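Local coordinates for protein uncharacterized esterase YxiM (Bacillus subtilis, PDB 2O14) that is uncharacterised but belongs to the GDSL lipolytic enzyme family and probably acts as an esterase on a substrate not yet identified, at residues R53-S58 with A66-A71; L95-R100 with T115-E120; G279-F284 with R330-Y335; G288-V293 with A321-I326. One frame throughout, in Å; residues are numbered along the deposited sequence.

The contacts form two pairs. Contacts 1 and 2 lie in the galactose-binding domain-like part, with centres 11 Å apart. A probable hydrogen bond between Ser58 OG and Asp117 OD2 (2.8 Å) joins them. Contacts 3 and 4 lie in the GDSL part, with centres 9 Å apart. Probable bonds join Arg280 O to His290 NE2 and Asp283 OD2 to Ser292 OG. Between the pairs, contacts 2 and 3 come no nearer than about 17 Å between nearest atoms. The side chain of Tyr335 in contact 3 is about 6 Å from those of Asp339 and His342, assigned to the active site by similarity. Arg100 in contact 2 is about 9 Å from the presumed nucleophile Ser171, between side chains.

Contact 1: residues R53-S58 with A66-A71; sequences RDVAAS and AVEFLA
Residues 53-56 and 66-69 pair as adjacent antiparallel strands of a beta hairpin in the galactose-binding domain-like part. Arg53 and Glu68 form a hydrogen-bonded pair, with Glu68 N bound to Arg53 O at 2.7 Å. Val55 and Ala66 form the next, where Val55 N meets Ala66 O at 2.8 Å in an almost straight bond (179°). Asp54 and Val67 lie between them as a non-hydrogen-bonded pair. Asp54 OD1 rests 3.7 Å from Val67 CG1 and accepts a bond from Ala34 N. The other face carries Arg53, Val55, Ala66 and Glu68. Glu68, its CG anti to the backbone N (chi1 -177°), crosses Val55 at about a right angle. Val55 CG1 packs 3.6 Å from Glu68 OE1, while CG2 lies 4.3 Å from Ala66 CB. An alanine in place of Val55 would probably open a gap above Ala66 and leave the Glu68 chain without its apolar flank. A water links the charged ends, accepting from Arg53 NH2 and donating to Glu68 OE1. Leu70 CD1 covers one guanidinium face, 3.6 Å from Arg53 NH1. The side chain of Ala66 is about 8 Å from the bound manganese ion. Such a hairpin is consistent with the beta-sandwich of galactose-binding-like domains.

Contact 2: residues L95-R100 with T115-E120; sequences LGNTAR and TGDGAE. With SO4 (sulfate ion), chain C.
Leu95 to Arg100 wraps round a type II beta turn, Gly116 to Ala119, and backbone bonds join the two: Leu95 N to Ala119 O at 3.0 Å and Gly118 N to Gly96 O at 3.0 Å. These are two connecting loops of the galactose-binding domain-like part. The second bond has its donor above the carbonyl plane of Gly96. A weak bond runs from Gly116 N to Thr98 O. Gly118 has a positive phi, which favours glycine. At Gly116 a CB would press against the carbonyl oxygen of Thr115.

Asp117 carries the main side-chain contact. With CG anti to the carbonyl carbon and beside the backbone N (chi1 -61°), that atom comes to 3.6 Å from Asn97 CA. Its OD1 accepts a bond from Thr98 N at 2.9 Å, on the anti side of the carboxylate. The amide of Asn97 stacks on this carboxylate, with the planes 20° apart. Ser58 holds the other oxygen, OD2. Leu95 CD1 and Ala119 CB make a looser apolar contact at 4.3 Å.

At the far end Arg100 CG passes 4.1 Å from Thr115 CG2. The guanidinium grips a sulfate, probably from the crystallisation liquor, which Lys140 NZ also binds. An alanine in place of Arg100 would probably cost the sulfate two of its bonds and uncover part of Thr115. Arg100 NE reaches sulfate O1 at 3.0 Å, and NH2 reaches O4 at 3.0 Å.

Contact 3: residues G279-F284 with R330-Y335; sequences GRATDF and RTLGLY
Ala281 and Tyr335 make the tight part of this contact, where the loop 279-284 meets the chain just after helix 328-332. Ala281 CB sits over one face of the tyrosine ring, offset toward its rim. It is 3.3 Å from Tyr335 CD1 and 3.5 Å from the ring centroid, in a CH-pi contact 17° off the ring normal. Tyr335 CG is turned anti to the carbonyl carbon (chi1 -74°), which brings it under Ala281 CB. The hydroxyl closes the other end. Tyr335 OH donates to Gly279 O at 2.8 Å, from above the carbonyl plane. The ring is thus held at its face and at its tip. The Tyr335 side chain is about 6 Å from those of Asp339 and His342, assigned to the active site by similarity.

The rest of the contact is looser. Leu332 is exposed, and its CD1 stands 4.2 Å from Ala281 CB. Phe284 and Thr331 meet tip to tip. Thr331 OG1 approaches the ring edge, 3.5 Å from Phe284 CZ, but its hydrogen bond goes to Gly327 O. Thr331 CG2 is 3.9 Å from Ala281 O. Phe323 of helix 315-326 touches both Phe284 and Thr331.

The loop has its own bracing. It makes a type I turn from Arg280 to Asp283, and Arg280 N donates to Asp283 OD2 at 2.9 Å, from above the carboxylate plane. The same oxygen forms a salt bridge with Arg295.

Tyr335 is buried, and its one hydroxyl proton is spent on the carbonyl of Gly279. This bond would probably hold the far end of the ring, while Ala281 CB on one face limits its turning.

Contact 4: residues G288-V293 with A321-I326; sequences GIHSSV and AYFTSI
Helix 315-326 of the GDSL hydrolase-like part packs here, through Phe323 and Thr324, against the long loop that leads to helix 298-307. The main contact is an edge-to-face (T-shaped) pair between His290 and Phe323. Phe323 turns an edge to the imidazole, and its CD2 lies 3.4 Å above the plane of the His290 ring, over the centre. The nearest pair of atoms is His290 NE2 and Phe323 CD2, at 3.5 Å. The centroids are 4.8 Å apart and the planes stand at 57°. His290 CG is anti to the backbone N (chi1 -172°), and the two side chains lie side by side, pointing the same way.

Thr324 carries the polar part. His290 N donates to Thr324 OG1 at 2.8 Å, with an N-H...O angle of 160°. A water bridges OG1 and His290 O, and the hydroxyl also bonds to Ser320 O, one turn back in the helix. A second water joins Gly288 O to Thr324 O. The methyl of Thr324 faces Ile289, with CG2 3.7 Å from Ile289 CD1. This apolar touch lies on an exposed part of the surface.

His290 has further partners. ND1 bonds to Ser320 OG and NE2 to Arg280 O, while Phe284 makes a second edge-to-face pair with the ring. A carbonyl oxygen can only accept, so the bond to Arg280 O suggests that NE2 carries a proton. Both ring nitrogens of this buried histidine have partners, and the imidazole is probably fixed in its rotation.

Contact 1: residues R53-S58 with A66-A71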
loop_
_atom_site.group_PDB
_atom_site.type_symbol
_atom_site.label_atom_id
_atom_site.label_comp_id
_atom_site.label_asym_id
_atom_site.label_seq_id
_atom_site.Cartn_x
_atom_site.Cartn_y
_atom_site.Cartn_z
ATOM N N ARG A 53 1.015 -12.838 22.506
ATOM C CA ARG A 53 0.314 -14.064 22.872
ATOM C C ARG A 53 0.401 -15.111 21.762
ATOM O O ARG A 53 0.309 -14.777 20.587
ATOM C CB ARG A 53 -1.151 -13.740 23.164
ATOM C CG ARG A 53 -2.039 -14.947 23.423
ATOM C CD ARG A 53 -3.455 -14.493 23.736
ATOM N NE ARG A 53 -3.487 -13.646 24.926
ATOM C CZ ARG A 53 -4.475 -12.807 25.226
ATOM N NH1 ARG A 53 -4.417 -12.081 26.336
ATOM N NH2 ARG A 53 -5.517 -12.686 24.411
ATOM N N ASP A 54 0.594 -16.373 22.134
ATOM C CA ASP A 54 0.667 -17.450 21.148
ATOM C C ASP A 54 -0.751 -17.833 20.751
ATOM O O ASP A 54 -1.604 -18.018 21.612
ATOM C CB ASP A 54 1.358 -18.684 21.731
ATOM C CG ASP A 54 2.825 -18.459 21.997
ATOM O OD1 ASP A 54 3.494 -17.874 21.121
ATOM O OD2 ASP A 54 3.309 -18.885 23.071
ATOM N N VAL A 55 -1.010 -17.951 19.454
ATOM C CA VAL A 55 -2.346 -18.327 19.008
ATOM C C VAL A 55 -2.281 -19.277 17.827
ATOM O O VAL A 55 -1.306 -19.297 17.069
ATOM C CB VAL A 55 -3.194 -17.088 18.596
ATOM C CG1 VAL A 55 -3.380 -16.152 19.792
ATOM C CG2 VAL A 55 -2.528 -16.357 17.443
ATOM N N ALA A 56 -3.331 -20.071 17.678
ATOM C CA ALA A 56 -3.416 -21.016 16.581
ATOM C C ALA A 56 -3.744 -20.250 15.305
ATOM O O ALA A 56 -4.248 -19.128 15.358
ATOM C CB ALA A 56 -4.505 -22.050 16.872
ATOM N N ALA A 57 -3.428 -20.852 14.162
ATOM C CA ALA A 57 -3.722 -20.259 12.860
ATOM C C ALA A 57 -4.309 -21.365 11.980
ATOM O O ALA A 57 -4.040 -22.550 12.196
ATOM C CB ALA A 57 -2.463 -19.680 12.235
ATOM N N SER A 58 -5.100 -20.970 10.987
ATOM C CA SER A 58 -5.791 -21.904 10.098
ATOM C C SER A 58 -5.016 -22.571 8.961
ATOM O O SER A 58 -5.561 -23.451 8.297
ATOM C CB SER A 58 -6.994 -21.197 9.484
ATOM O OG SER A 58 -6.553 -20.138 8.644
ATOM N N ALA A 66 0.777 -18.873 15.261
ATOM C CA ALA A 66 1.233 -17.491 15.193
ATOM C C ALA A 66 1.291 -16.827 16.558
ATOM O O ALA A 66 0.999 -17.445 17.575
ATOM C CB ALA A 66 0.299 -16.693 14.282
ATOM N N VAL A 67 1.703 -15.564 16.559
ATOM C CA VAL A 67 1.745 -14.761 17.774
ATOM C C VAL A 67 0.796 -13.613 17.483
ATOM O O VAL A 67 0.658 -13.195 16.328
ATOM C CB VAL A 67 3.148 -14.166 18.060
ATOM C CG1 VAL A 67 4.077 -15.243 18.618
ATOM C CG2 VAL A 67 3.722 -13.562 16.794
ATOM N N GLU A 68 0.125 -13.120 18.514
ATOM C CA GLU A 68 -0.797 -12.005 18.347
ATOM C C GLU A 68 -0.277 -10.771 19.077
ATOM O O GLU A 68 0.144 -10.853 20.232
ATOM C CB GLU A 68 -2.173 -12.362 18.897
ATOM C CG GLU A 68 -3.191 -11.267 18.688
ATOM C CD GLU A 68 -4.562 -11.650 19.182
ATOM O OE1 GLU A 68 -4.783 -12.849 19.461
ATOM O OE2 GLU A 68 -5.422 -10.748 19.279
ATOM N N PHE A 69 -0.287 -9.634 18.397
ATOM C CA PHE A 69 0.162 -8.395 19.015
ATOM C C PHE A 69 -1.037 -7.797 19.744
ATOM O O PHE A 69 -1.999 -7.352 19.111
ATOM C CB PHE A 69 0.675 -7.435 17.947
ATOM C CG PHE A 69 1.950 -7.888 17.290
ATOM C CD1 PHE A 69 3.173 -7.339 17.660
ATOM C CD2 PHE A 69 1.930 -8.872 16.302
ATOM C CE1 PHE A 69 4.361 -7.761 17.053
ATOM C CE2 PHE A 69 3.112 -9.299 15.689
ATOM C CZ PHE A 69 4.325 -8.742 16.066
ATOM N N LEU A 70 -0.975 -7.807 21.074
ATOM C CA LEU A 70 -2.047 -7.282 21.913
ATOM C C LEU A 70 -1.975 -5.758 22.029
ATOM O O LEU A 70 -2.980 -5.089 22.263
ATOM C CB LEU A 70 -1.981 -7.926 23.298
ATOM C CG LEU A 70 -2.104 -9.451 23.287
ATOM C CD1 LEU A 70 -2.049 -9.983 24.715
ATOM C CD2 LEU A 70 -3.405 -9.853 22.617
ATOM N N ALA A 71 -0.772 -5.224 21.883
ATOM C CA ALA A 71 -0.553 -3.789 21.905
ATOM C C ALA A 71 -0.059 -3.518 20.491
ATOM O O ALA A 71 0.710 -4.308 19.944
ATOM C CB ALA A 71 0.511 -3.430 22.927
HETATM O O HOH W 1 -5.897 -13.805 21.952
#

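Contact 2: residues L95-R100 with T115-E120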
loop_
_atom_site.group_PDB
_atom_site.type_symbol
_atom_site.label_atom_id
_atom_site.label_comp_id
_atom_site.label_asym_id
_atom_site.label_seq_id
_atom_site.Cartn_x
_atom_site.Cartn_y
_atom_site.Cartn_z
ATOM N N LEU A 95 1.089 -13.540 7.693
ATOM C CA LEU A 95 0.250 -13.338 8.866
ATOM C C LEU A 95 -0.444 -14.603 9.355
ATOM O O LEU A 95 -0.382 -15.653 8.717
ATOM C CB LEU A 95 -0.821 -12.277 8.567
ATOM C CG LEU A 95 -0.385 -10.913 8.022
ATOM C CD1 LEU A 95 -1.602 -9.994 7.891
ATOM C CD2 LEU A 95 0.654 -10.300 8.959
ATOM N N GLY A 96 -1.108 -14.485 10.502
ATOM C CA GLY A 96 -1.859 -15.597 11.060
ATOM C C GLY A 96 -3.297 -15.383 10.623
ATOM O O GLY A 96 -3.531 -14.870 9.526
ATOM N N ASN A 97 -4.265 -15.759 11.453
ATOM C CA ASN A 97 -5.664 -15.551 11.082
ATOM C C ASN A 97 -5.868 -14.045 11.026
ATOM O O ASN A 97 -5.602 -13.333 11.997
ATOM C CB ASN A 97 -6.588 -16.211 12.102
ATOM C CG ASN A 97 -6.491 -17.721 12.063
ATOM O OD1 ASN A 97 -7.142 -18.417 12.839
ATOM N ND2 ASN A 97 -5.672 -18.238 11.146
ATOM N N THR A 98 -6.341 -13.570 9.881
ATOM C CA THR A 98 -6.488 -12.141 9.659
ATOM C C THR A 98 -7.773 -11.672 8.990
ATOM O O THR A 98 -8.232 -12.274 8.028
ATOM C CB THR A 98 -5.313 -11.641 8.781
ATOM O OG1 THR A 98 -4.074 -11.897 9.455
ATOM C CG2 THR A 98 -5.448 -10.147 8.478
ATOM N N ALA A 99 -8.340 -10.588 9.510
ATOM C CA ALA A 99 -9.522 -9.976 8.909
ATOM C C ALA A 99 -8.906 -8.878 8.030
ATOM O O ALA A 99 -9.021 -8.903 6.811
ATOM C CB ALA A 99 -10.422 -9.367 9.979
ATOM N N ARG A 100 -8.225 -7.928 8.663
ATOM C CA ARG A 100 -7.553 -6.853 7.937
ATOM C C ARG A 100 -6.521 -6.221 8.859
ATOM O O ARG A 100 -6.864 -5.716 9.930
ATOM C CB ARG A 100 -8.548 -5.790 7.455
ATOM C CG ARG A 100 -7.877 -4.642 6.706
ATOM C CD ARG A 100 -8.839 -3.918 5.787
ATOM N NE ARG A 100 -9.937 -3.285 6.507
ATOM C CZ ARG A 100 -9.798 -2.240 7.319
ATOM N NH1 ARG A 100 -8.601 -1.700 7.522
ATOM N NH2 ARG A 100 -10.863 -1.729 7.925
ATOM N N THR A 115 -5.265 -8.822 3.894
ATOM C CA THR A 115 -6.460 -9.502 4.400
ATOM C C THR A 115 -6.398 -11.013 4.221
ATOM O O THR A 115 -5.624 -11.520 3.406
ATOM C CB THR A 115 -7.749 -8.984 3.705
ATOM O OG1 THR A 115 -7.750 -9.385 2.330
ATOM C CG2 THR A 115 -7.837 -7.457 3.785
ATOM N N GLY A 116 -7.212 -11.730 4.992
ATOM C CA GLY A 116 -7.240 -13.177 4.889
ATOM C C GLY A 116 -6.181 -13.889 5.714
ATOM O O GLY A 116 -5.048 -13.406 5.838
ATOM N N ASP A 117 -6.556 -15.034 6.280
ATOM C CA ASP A 117 -5.640 -15.836 7.085
ATOM C C ASP A 117 -4.412 -16.190 6.253
ATOM O O ASP A 117 -4.536 -16.554 5.085
ATOM C CB ASP A 117 -6.304 -17.144 7.527
ATOM C CG ASP A 117 -7.535 -16.928 8.374
ATOM O OD1 ASP A 117 -7.783 -15.777 8.791
ATOM O OD2 ASP A 117 -8.251 -17.922 8.630
ATOM N N GLY A 118 -3.231 -16.088 6.853
ATOM C CA GLY A 118 -2.018 -16.431 6.137
ATOM C C GLY A 118 -1.658 -15.489 5.008
ATOM O O GLY A 118 -0.839 -15.825 4.152
ATOM N N ALA A 119 -2.264 -14.306 5.004
ATOM C CA ALA A 119 -1.987 -13.309 3.975
ATOM C C ALA A 119 -0.489 -13.071 3.894
ATOM O O ALA A 119 0.194 -13.035 4.916
ATOM C CB ALA A 119 -2.698 -12.013 4.302
ATOM N N GLU A 120 0.021 -12.902 2.680
ATOM C CA GLU A 120 1.447 -12.680 2.500
ATOM C C GLU A 120 1.733 -11.505 1.586
ATOM O O GLU A 120 0.916 -11.140 0.743
ATOM C CB GLU A 120 2.103 -13.923 1.902
ATOM C CG GLU A 120 1.748 -15.221 2.594
ATOM C CD GLU A 120 2.504 -16.399 2.008
ATOM O OE1 GLU A 120 3.723 -16.515 2.265
ATOM O OE2 GLU A 120 1.879 -17.203 1.284
HETATM S S SO4 C . -13.757 -3.775 6.396
HETATM O O1 SO4 C . -12.594 -4.619 6.732
HETATM O O2 SO4 C . -14.806 -3.932 7.425
HETATM O O3 SO4 C . -14.284 -4.194 5.080
HETATM O O4 SO4 C . -13.355 -2.357 6.339
#

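Contact 3: residues G279-F284 with R330-Y335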
loop_
_atom_site.group_PDB
_atom_site.type_symbol
_atom_site.label_atom_id
_atom_site.label_comp_id
_atom_site.label_asym_id
_atom_site.label_seq_id
_atom_site.Cartn_x
_atom_site.Cartn_y
_atom_site.Cartn_z
ATOM N N GLY A 279 -14.413 7.866 -13.255
ATOM C CA GLY A 279 -15.771 7.966 -12.750
ATOM C C GLY A 279 -16.468 6.641 -12.514
ATOM O O GLY A 279 -15.822 5.609 -12.323
ATOM N N ARG A 280 -17.797 6.673 -12.517
ATOM C CA ARG A 280 -18.592 5.469 -12.309
ATOM C C ARG A 280 -18.827 4.735 -13.628
ATOM O O ARG A 280 -18.823 5.345 -14.700
ATOM C CB ARG A 280 -19.936 5.825 -11.667
ATOM C CG ARG A 280 -19.839 6.296 -10.219
ATOM C CD ARG A 280 -21.205 6.727 -9.700
ATOM N NE ARG A 280 -21.169 7.173 -8.308
ATOM C CZ ARG A 280 -20.978 6.369 -7.265
ATOM N NH1 ARG A 280 -20.804 5.066 -7.449
ATOM N NH2 ARG A 280 -20.968 6.867 -6.035
ATOM N N ALA A 281 -19.037 3.424 -13.539
ATOM C CA ALA A 281 -19.264 2.594 -14.717
ATOM C C ALA A 281 -20.497 3.003 -15.522
ATOM O O ALA A 281 -20.615 2.669 -16.698
ATOM C CB ALA A 281 -19.391 1.133 -14.297
ATOM N N THR A 282 -21.409 3.731 -14.886
ATOM C CA THR A 282 -22.644 4.150 -15.536
ATOM C C THR A 282 -22.707 5.617 -15.968
ATOM O O THR A 282 -23.786 6.127 -16.277
ATOM C CB THR A 282 -23.849 3.855 -14.620
ATOM O OG1 THR A 282 -23.610 4.422 -13.327
ATOM C CG2 THR A 282 -24.048 2.355 -14.470
ATOM N N ASP A 283 -21.563 6.295 -15.995
ATOM C CA ASP A 283 -21.533 7.696 -16.409
ATOM C C ASP A 283 -21.567 7.835 -17.938
ATOM O O ASP A 283 -20.746 8.537 -18.536
ATOM C CB ASP A 283 -20.288 8.395 -15.853
ATOM C CG ASP A 283 -20.304 8.512 -14.336
ATOM O OD1 ASP A 283 -21.372 8.291 -13.719
ATOM O OD2 ASP A 283 -19.243 8.837 -13.761
ATOM N N PHE A 284 -22.525 7.150 -18.558
ATOM C CA PHE A 284 -22.716 7.181 -20.006
ATOM C C PHE A 284 -23.925 8.041 -20.337
ATOM O O PHE A 284 -24.945 7.968 -19.650
ATOM C CB PHE A 284 -22.976 5.772 -20.539
ATOM C CG PHE A 284 -21.736 4.971 -20.781
ATOM C CD1 PHE A 284 -20.989 5.158 -21.940
ATOM C CD2 PHE A 284 -21.318 4.013 -19.857
ATOM C CE1 PHE A 284 -19.846 4.402 -22.181
ATOM C CE2 PHE A 284 -20.170 3.249 -20.089
ATOM C CZ PHE A 284 -19.436 3.446 -21.254
ATOM N N ARG A 330 -19.686 -3.632 -21.850
ATOM C CA ARG A 330 -18.345 -4.130 -21.563
ATOM C C ARG A 330 -17.706 -3.368 -20.403
ATOM O O ARG A 330 -17.016 -3.961 -19.572
ATOM C CB ARG A 330 -17.462 -4.023 -22.810
ATOM C CG ARG A 330 -17.911 -4.916 -23.960
ATOM C CD ARG A 330 -17.042 -4.706 -25.188
ATOM N NE ARG A 330 -15.627 -4.887 -24.879
ATOM C CZ ARG A 330 -14.633 -4.561 -25.700
ATOM N NH1 ARG A 330 -14.893 -4.035 -26.893
ATOM N NH2 ARG A 330 -13.374 -4.746 -25.324
ATOM N N THR A 331 -17.938 -2.058 -20.350
ATOM C CA THR A 331 -17.393 -1.223 -19.283
ATOM C C THR A 331 -17.884 -1.746 -17.939
ATOM O O THR A 331 -17.129 -1.827 -16.971
ATOM C CB THR A 331 -17.840 0.249 -19.434
ATOM O OG1 THR A 331 -17.226 0.819 -20.596
ATOM C CG2 THR A 331 -17.443 1.060 -18.206
ATOM N N LEU A 332 -19.160 -2.105 -17.899
ATOM C CA LEU A 332 -19.782 -2.630 -16.696
ATOM C C LEU A 332 -19.036 -3.875 -16.227
ATOM O O LEU A 332 -19.018 -4.190 -15.035
ATOM C CB LEU A 332 -21.238 -2.979 -16.990
ATOM C CG LEU A 332 -22.143 -3.179 -15.781
ATOM C CD1 LEU A 332 -22.311 -1.850 -15.045
ATOM C CD2 LEU A 332 -23.489 -3.710 -16.249
ATOM N N GLY A 333 -18.419 -4.579 -17.169
ATOM C CA GLY A 333 -17.676 -5.779 -16.828
ATOM C C GLY A 333 -16.310 -5.481 -16.238
ATOM O O GLY A 333 -15.565 -6.395 -15.879
ATOM N N LEU A 334 -15.971 -4.198 -16.146
ATOM C CA LEU A 334 -14.684 -3.787 -15.595
ATOM C C LEU A 334 -14.845 -3.305 -14.155
ATOM O O LEU A 334 -13.879 -2.893 -13.518
ATOM C CB LEU A 334 -14.066 -2.678 -16.453
ATOM C CG LEU A 334 -13.747 -3.039 -17.907
ATOM C CD1 LEU A 334 -13.181 -1.822 -18.625
ATOM C CD2 LEU A 334 -12.755 -4.193 -17.947
ATOM N N TYR A 335 -16.076 -3.351 -13.654
ATOM C CA TYR A 335 -16.365 -2.946 -12.280
ATOM C C TYR A 335 -16.989 -4.115 -11.537
ATOM O O TYR A 335 -17.547 -5.025 -12.156
ATOM C CB TYR A 335 -17.340 -1.769 -12.247
ATOM C CG TYR A 335 -16.739 -0.442 -12.638
ATOM C CD1 TYR A 335 -16.346 -0.188 -13.949
ATOM C CD2 TYR A 335 -16.583 0.571 -11.698
ATOM C CE1 TYR A 335 -15.814 1.050 -14.313
ATOM C CE2 TYR A 335 -16.050 1.809 -12.048
ATOM C CZ TYR A 335 -15.669 2.042 -13.359
ATOM O OH TYR A 335 -15.146 3.265 -13.710
#

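Contact 4: residues G288-V293 with A321-I326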
loop_
_atom_site.group_PDB
_atom_site.type_symbol
_atom_site.label_atom_id
_atom_site.label_comp_id
_atom_site.label_asym_id
_atom_site.label_seq_id
_atom_site.Cartn_x
_atom_site.Cartn_y
_atom_site.Cartn_z
ATOM N N GLY A 288 -24.235 7.361 -25.695
ATOM C CA GLY A 288 -23.242 6.342 -25.402
ATOM C C GLY A 288 -21.836 6.857 -25.148
ATOM O O GLY A 288 -20.862 6.134 -25.346
ATOM N N ILE A 289 -21.719 8.108 -24.715
ATOM C CA ILE A 289 -20.409 8.687 -24.434
ATOM C C ILE A 289 -20.202 8.724 -22.922
ATOM O O ILE A 289 -21.045 9.249 -22.187
ATOM C CB ILE A 289 -20.290 10.132 -24.969
ATOM C CG1 ILE A 289 -20.642 10.184 -26.467
ATOM C CG2 ILE A 289 -18.880 10.658 -24.707
ATOM C CD1 ILE A 289 -19.781 9.299 -27.369
ATOM N N HIS A 290 -19.082 8.171 -22.461
ATOM C CA HIS A 290 -18.777 8.144 -21.032
ATOM C C HIS A 290 -18.092 9.438 -20.595
ATOM O O HIS A 290 -17.031 9.789 -21.104
ATOM C CB HIS A 290 -17.884 6.945 -20.712
ATOM C CG HIS A 290 -17.681 6.720 -19.245
ATOM N ND1 HIS A 290 -16.965 7.590 -18.448
ATOM C CD2 HIS A 290 -18.121 5.735 -18.426
ATOM C CE1 HIS A 290 -16.974 7.151 -17.202
ATOM N NE2 HIS A 290 -17.667 6.028 -17.162
ATOM N N SER A 291 -18.708 10.145 -19.648
ATOM C CA SER A 291 -18.169 11.406 -19.144
ATOM C C SER A 291 -18.283 11.513 -17.625
ATOM O O SER A 291 -19.325 11.194 -17.054
ATOM C CB SER A 291 -18.907 12.581 -19.786
ATOM O OG SER A 291 -18.527 13.806 -19.183
ATOM N N SER A 292 -17.213 11.975 -16.982
ATOM C CA SER A 292 -17.180 12.127 -15.529
ATOM C C SER A 292 -16.295 13.321 -15.176
ATOM O O SER A 292 -15.779 13.419 -14.060
ATOM C CB SER A 292 -16.598 10.866 -14.885
ATOM O OG SER A 292 -17.201 9.691 -15.400
ATOM N N VAL A 293 -16.140 14.231 -16.134
ATOM C CA VAL A 293 -15.291 15.411 -15.980
ATOM C C VAL A 293 -15.460 16.290 -14.739
ATOM O O VAL A 293 -14.554 17.054 -14.405
ATOM C CB VAL A 293 -15.395 16.330 -17.230
ATOM C CG1 VAL A 293 -14.900 15.581 -18.461
ATOM C CG2 VAL A 293 -16.837 16.802 -17.427
ATOM N N ALA A 321 -12.540 7.763 -22.228
ATOM C CA ALA A 321 -12.372 7.545 -23.661
ATOM C C ALA A 321 -12.365 6.039 -23.929
ATOM O O ALA A 321 -12.958 5.566 -24.899
ATOM C CB ALA A 321 -11.066 8.180 -24.148
ATOM N N TYR A 322 -11.703 5.285 -23.056
ATOM C CA TYR A 322 -11.640 3.838 -23.215
ATOM C C TYR A 322 -13.007 3.186 -23.003
ATOM O O TYR A 322 -13.371 2.252 -23.720
ATOM C CB TYR A 322 -10.625 3.235 -22.243
ATOM C CG TYR A 322 -10.509 1.734 -22.349
ATOM C CD1 TYR A 322 -10.956 0.906 -21.324
ATOM C CD2 TYR A 322 -9.956 1.140 -23.481
ATOM C CE1 TYR A 322 -10.857 -0.482 -21.422
ATOM C CE2 TYR A 322 -9.852 -0.245 -23.590
ATOM C CZ TYR A 322 -10.304 -1.048 -22.556
ATOM O OH TYR A 322 -10.197 -2.418 -22.663
ATOM N N PHE A 323 -13.764 3.672 -22.022
ATOM C CA PHE A 323 -15.084 3.110 -21.763
ATOM C C PHE A 323 -15.997 3.428 -22.943
ATOM O O PHE A 323 -16.792 2.589 -23.367
ATOM C CB PHE A 323 -15.693 3.682 -20.478
ATOM C CG PHE A 323 -14.863 3.438 -19.241
ATOM C CD1 PHE A 323 -14.185 2.234 -19.059
ATOM C CD2 PHE A 323 -14.785 4.406 -18.243
ATOM C CE1 PHE A 323 -13.438 1.995 -17.899
ATOM C CE2 PHE A 323 -14.042 4.179 -17.077
ATOM C CZ PHE A 323 -13.368 2.969 -16.907
ATOM N N THR A 324 -15.883 4.646 -23.465
ATOM C CA THR A 324 -16.689 5.062 -24.603
ATOM C C THR A 324 -16.382 4.185 -25.816
ATOM O O THR A 324 -17.271 3.895 -26.613
ATOM C CB THR A 324 -16.413 6.537 -24.992
ATOM O OG1 THR A 324 -16.890 7.407 -23.958
ATOM C CG2 THR A 324 -17.115 6.891 -26.296
ATOM N N SER A 325 -15.131 3.753 -25.945
ATOM C CA SER A 325 -14.731 2.934 -27.085
ATOM C C SER A 325 -15.116 1.462 -26.980
ATOM O O SER A 325 -15.089 0.744 -27.984
ATOM C CB SER A 325 -13.221 3.039 -27.314
ATOM O OG SER A 325 -12.503 2.291 -26.351
ATOM N N ILE A 326 -15.469 1.002 -25.784
ATOM C CA ILE A 326 -15.846 -0.399 -25.622
ATOM C C ILE A 326 -17.334 -0.589 -25.335
ATOM O O ILE A 326 -17.841 -1.710 -25.392
ATOM C CB ILE A 326 -15.018 -1.091 -24.509
ATOM C CG1 ILE A 326 -15.305 -0.452 -23.150
ATOM C CG2 ILE A 326 -13.531 -1.004 -24.839
ATOM C CD1 ILE A 326 -14.572 -1.125 -22.005
HETATM O O HOH W 2 -19.892 3.434 -26.409
HETATM O O HOH W 3 -15.275 9.744 -23.533
#